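Side-chain contacts in putative hydantoin racemase (Klebsiella pneumoniae subsp. pneumoniae, PDB 3QVL), which acts as an allantoin racemase of the HyuE family and probably interconverts the D and L forms of 5-substituted hydantoins: residues 26-29 against 30-33; 102-105 against 106-109. All coordinates share one frame; numbering follows the deposited sequence.

Contact 1: residues 26-29 against 30-33; sequences VAAP and GTEI
G30 follows P29 at the third position of a type II beta turn that runs from A28 to T31. Its phi of 96° suits glycine, because any CB here would be jammed against the carbonyl oxygen of P29. P29 holds the second position, where its ring restrains phi near the value this position needs.

T31 carries most of the contact. Its N donates to A28 O at 3.0 Å, and this bond closes the turn. The N-H...O angle is 152°, and the donor sits tilted from the carbonyl plane. A28 O takes a second bond, from a water at 2.8 Å that also donates to T31 O. A second water bridges P29 O and T31 OG1, 2.7 Å from OG1. With chi1 at -64°, T31 has its methyl CG2 anti to the backbone N, 4.0 Å from A27 CB. T31 OG1 lies beside the backbone N and comes within 4.1 Å of A28 CB.

I33 is the next residue in the strand to face back toward the loop. Its CG1 flanks the same A27 methyl, 4.2 Å from A27 CB. A27 CB is therefore met by two strand side chains, a small apolar patch near the surface.

The turn joins helix 13-26 to strand 31-36 and completes a beta-alpha-beta crossover that begins with strand 2-7. G30 and E32 pair through their backbones with that parallel strand. E212 OE2 of helix 203-216 bonds both A28 N and T31 OG1, so one carboxylate oxygen ties the turn to this helix. I33 touches V208 of helix 203-216 and A23 of helix 13-26.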
loop_
_atom_site.group_PDB
_atom_site.type_symbol
_atom_site.label_atom_id
_atom_site.label_comp_id
_atom_site.label_asym_id
_atom_site.label_seq_id
_atom_site.Cartn_x
_atom_site.Cartn_y
_atom_site.Cartn_z
ATOM N N VAL A 26 8.670 -8.096 35.183
ATOM C CA VAL A 26 8.505 -6.684 34.816
ATOM C C VAL A 26 7.250 -6.041 35.412
ATOM O O VAL A 26 7.036 -4.834 35.262
ATOM C CB VAL A 26 8.497 -6.483 33.276
ATOM C CG1 VAL A 26 9.800 -6.975 32.657
ATOM C CG2 VAL A 26 7.291 -7.172 32.645
ATOM N N ALA A 27 6.428 -6.851 36.077
ATOM C CA ALA A 27 5.168 -6.391 36.663
ATOM C C ALA A 27 5.380 -5.256 37.661
ATOM O O ALA A 27 6.280 -5.316 38.503
ATOM C CB ALA A 27 4.433 -7.550 37.323
ATOM N N ALA A 28 4.551 -4.220 37.545
ATOM C CA ALA A 28 4.598 -3.068 38.443
ATOM C C ALA A 28 4.161 -3.460 39.857
ATOM O O ALA A 28 3.440 -4.447 40.025
ATOM C CB ALA A 28 3.719 -1.945 37.902
ATOM N N PRO A 29 4.610 -2.706 40.882
ATOM C CA PRO A 29 4.127 -2.953 42.241
ATOM C C PRO A 29 2.602 -2.901 42.307
ATOM O O PRO A 29 1.993 -1.957 41.800
ATOM C CB PRO A 29 4.737 -1.800 43.043
ATOM C CG PRO A 29 5.975 -1.453 42.307
ATOM C CD PRO A 29 5.660 -1.669 40.855
ATOM N N GLY A 30 2.000 -3.923 42.908
ATOM C CA GLY A 30 0.544 -4.019 43.002
ATOM C C GLY A 30 -0.092 -4.878 41.921
ATOM O O GLY A 30 -1.294 -5.147 41.966
ATOM N N THR A 31 0.713 -5.306 40.949
ATOM C CA THR A 31 0.230 -6.154 39.861
ATOM C C THR A 31 0.421 -7.636 40.176
ATOM O O THR A 31 1.527 -8.079 40.492
ATOM C CB THR A 31 0.909 -5.809 38.510
ATOM O OG1 THR A 31 0.550 -4.478 38.119
ATOM C CG2 THR A 31 0.482 -6.779 37.410
ATOM N N GLU A 32 -0.675 -8.387 40.091
ATOM C CA GLU A 32 -0.641 -9.839 40.209
ATOM C C GLU A 32 -0.774 -10.464 38.825
ATOM O O GLU A 32 -1.661 -10.098 38.050
ATOM C CB GLU A 32 -1.766 -10.333 41.124
ATOM C CG GLU A 32 -1.730 -11.836 41.410
ATOM C CD GLU A 32 -2.962 -12.339 42.150
ATOM O OE1 GLU A 32 -3.782 -11.513 42.605
ATOM O OE2 GLU A 32 -3.107 -13.573 42.279
ATOM N N ILE A 33 0.119 -11.402 38.523
ATOM C CA ILE A 33 0.083 -12.130 37.258
ATOM C C ILE A 33 -0.599 -13.481 37.455
ATOM O O ILE A 33 -0.219 -14.257 38.336
ATOM C CB ILE A 33 1.512 -12.331 36.669
ATOM C CG1 ILE A 33 2.201 -10.982 36.390
ATOM C CG2 ILE A 33 1.485 -13.233 35.425
ATOM C CD1 ILE A 33 1.506 -10.080 35.362
HETATM O O HOH W 1 3.987 -7.000 40.981
HETATM O O HOH W 2 -0.007 -2.281 39.524
#

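Contact 2: residues 102-105 against 106-109; sequences MHMA and TMVA
T106 N bonds to M102 O in the alpha-helical way, but M107 N turns to M104 O, three residues back. T106 N lies 3.3 Å from M102 O. M107 N lies 3.1 Å from M104 O, above its carbonyl plane and so not on a lone pair. A105 O then receives weak bonds from V108 N and A109 N. The last turn of the helix is thus weakly bonded, and mixes i to i+4 and i to i+3 bonds.

The T106 hydroxyl folds back on the helix. Chi1 of 62° puts OG1 between the backbone N and the carbonyl carbon, where it donates to H103 O at 2.8 Å. The approach is angled: the C=O...OG1 angle is 129°. The other branch of T106, CG2, lies beside M102 O at 3.4 Å.

M104 and M107 meet through their thioether ends. M107 is extended beyond CG, and its CG passes H103 O at 3.5 Å. M104 is bent at chi2 and chi3, which brings its CE to 3.6 Å from M107 SD. The two chains run across one another at a slant. V108 CG2 lies 3.4 Å from M104 O.

A105 faces the core, against F112 of strand 112-116 and V179 of strand 177-180. H103 NE2 bonds T106 OG1 of a second subunit, and the reverse pair is also made; the two H103 rings meet with planes at about 80°. H103 ND1 bonds E99 O one turn back.

The arrangement is the last turn of a helix, with a threonine hydroxyl bonded to a carbonyl of the preceding turn. Here it also contributes a reciprocal H103-T106 pair to the interface with a second subunit.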
loop_
_atom_site.group_PDB
_atom_site.type_symbol
_atom_site.label_atom_id
_atom_site.label_comp_id
_atom_site.label_asym_id
_atom_site.label_seq_id
_atom_site.Cartn_x
_atom_site.Cartn_y
_atom_site.Cartn_z
ATOM N N MET A 102 5.897 -5.603 18.540
ATOM C CA MET A 102 5.999 -4.763 17.347
ATOM C C MET A 102 5.769 -3.290 17.681
ATOM O O MET A 102 6.491 -2.420 17.189
ATOM C CB MET A 102 5.008 -5.219 16.273
ATOM C CG MET A 102 5.333 -6.561 15.636
ATOM S SD MET A 102 4.004 -7.124 14.557
ATOM C CE MET A 102 4.568 -8.774 14.151
ATOM N N HIS A 103 4.764 -3.024 18.517
ATOM C CA HIS A 103 4.463 -1.669 18.986
ATOM C C HIS A 103 5.657 -1.039 19.704
ATOM O O HIS A 103 6.008 0.113 19.434
ATOM C CB HIS A 103 3.233 -1.669 19.903
ATOM C CG HIS A 103 1.929 -1.569 19.172
ATOM N ND1 HIS A 103 1.377 -2.625 18.479
ATOM C CD2 HIS A 103 1.057 -0.541 19.041
ATOM C CE1 HIS A 103 0.230 -2.248 17.944
ATOM N NE2 HIS A 103 0.013 -0.986 18.268
ATOM N N MET A 104 6.279 -1.801 20.605
ATOM C CA MET A 104 7.451 -1.336 21.352
ATOM C C MET A 104 8.658 -1.102 20.449
ATOM O O MET A 104 9.416 -0.153 20.656
ATOM C CB MET A 104 7.828 -2.322 22.465
ATOM C CG MET A 104 6.816 -2.459 23.600
ATOM S SD MET A 104 6.497 -0.953 24.539
ATOM C CE MET A 104 5.127 -0.263 23.615
ATOM N N ALA A 105 8.823 -1.971 19.453
ATOM C CA ALA A 105 9.953 -1.900 18.524
ATOM C C ALA A 105 9.996 -0.592 17.742
ATOM O O ALA A 105 11.073 -0.036 17.518
ATOM C CB ALA A 105 9.934 -3.087 17.574
ATOM N N THR A 106 8.824 -0.102 17.342
ATOM C CA THR A 106 8.721 1.135 16.568
ATOM C C THR A 106 8.995 2.379 17.420
ATOM O O THR A 106 9.199 3.473 16.886
ATOM C CB THR A 106 7.340 1.276 15.886
ATOM O OG1 THR A 106 6.312 1.343 16.882
ATOM C CG2 THR A 106 7.069 0.099 14.950
ATOM N N MET A 107 9.000 2.201 18.739
ATOM C CA MET A 107 9.242 3.298 19.673
ATOM C C MET A 107 10.723 3.466 20.026
ATOM O O MET A 107 11.119 4.496 20.577
ATOM C CB MET A 107 8.419 3.101 20.950
ATOM C CG MET A 107 6.916 3.188 20.743
ATOM S SD MET A 107 6.003 2.936 22.275
ATOM C CE MET A 107 4.321 2.918 21.662
ATOM N N VAL A 108 11.532 2.458 19.707
ATOM C CA VAL A 108 12.960 2.469 20.056
ATOM C C VAL A 108 13.900 2.292 18.858
ATOM O O VAL A 108 15.122 2.396 18.998
ATOM C CB VAL A 108 13.302 1.424 21.159
ATOM C CG1 VAL A 108 12.727 1.853 22.506
ATOM C CG2 VAL A 108 12.815 0.028 20.772
ATOM N N ALA A 109 13.326 2.020 17.687
ATOM C CA ALA A 109 14.094 1.835 16.456
ATOM C C ALA A 109 13.267 2.211 15.231
ATOM O O ALA A 109 12.035 2.189 15.276
ATOM C CB ALA A 109 14.583 0.393 16.344
#

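Overall arrangement
Contact 1 comes first along the chain and closes well before contact 2 opens. Their centres lie 22 Å apart, and the nearest atoms are about 10 Å apart, without touching. Contact 1 leads into strand 31-36, at the edge of one parallel four-stranded sheet. Contact 2 lies on helix 97-108, which follows strand 94-96 of that sheet and precedes strand 112-116 of the other. Helix 203-216 is common ground: it packs on I33 in contact 1 and on M104 in contact 2. Contact 1 thus belongs to one half of the fold. Contact 2 lies where the chain crosses between the halves, and at a subunit interface.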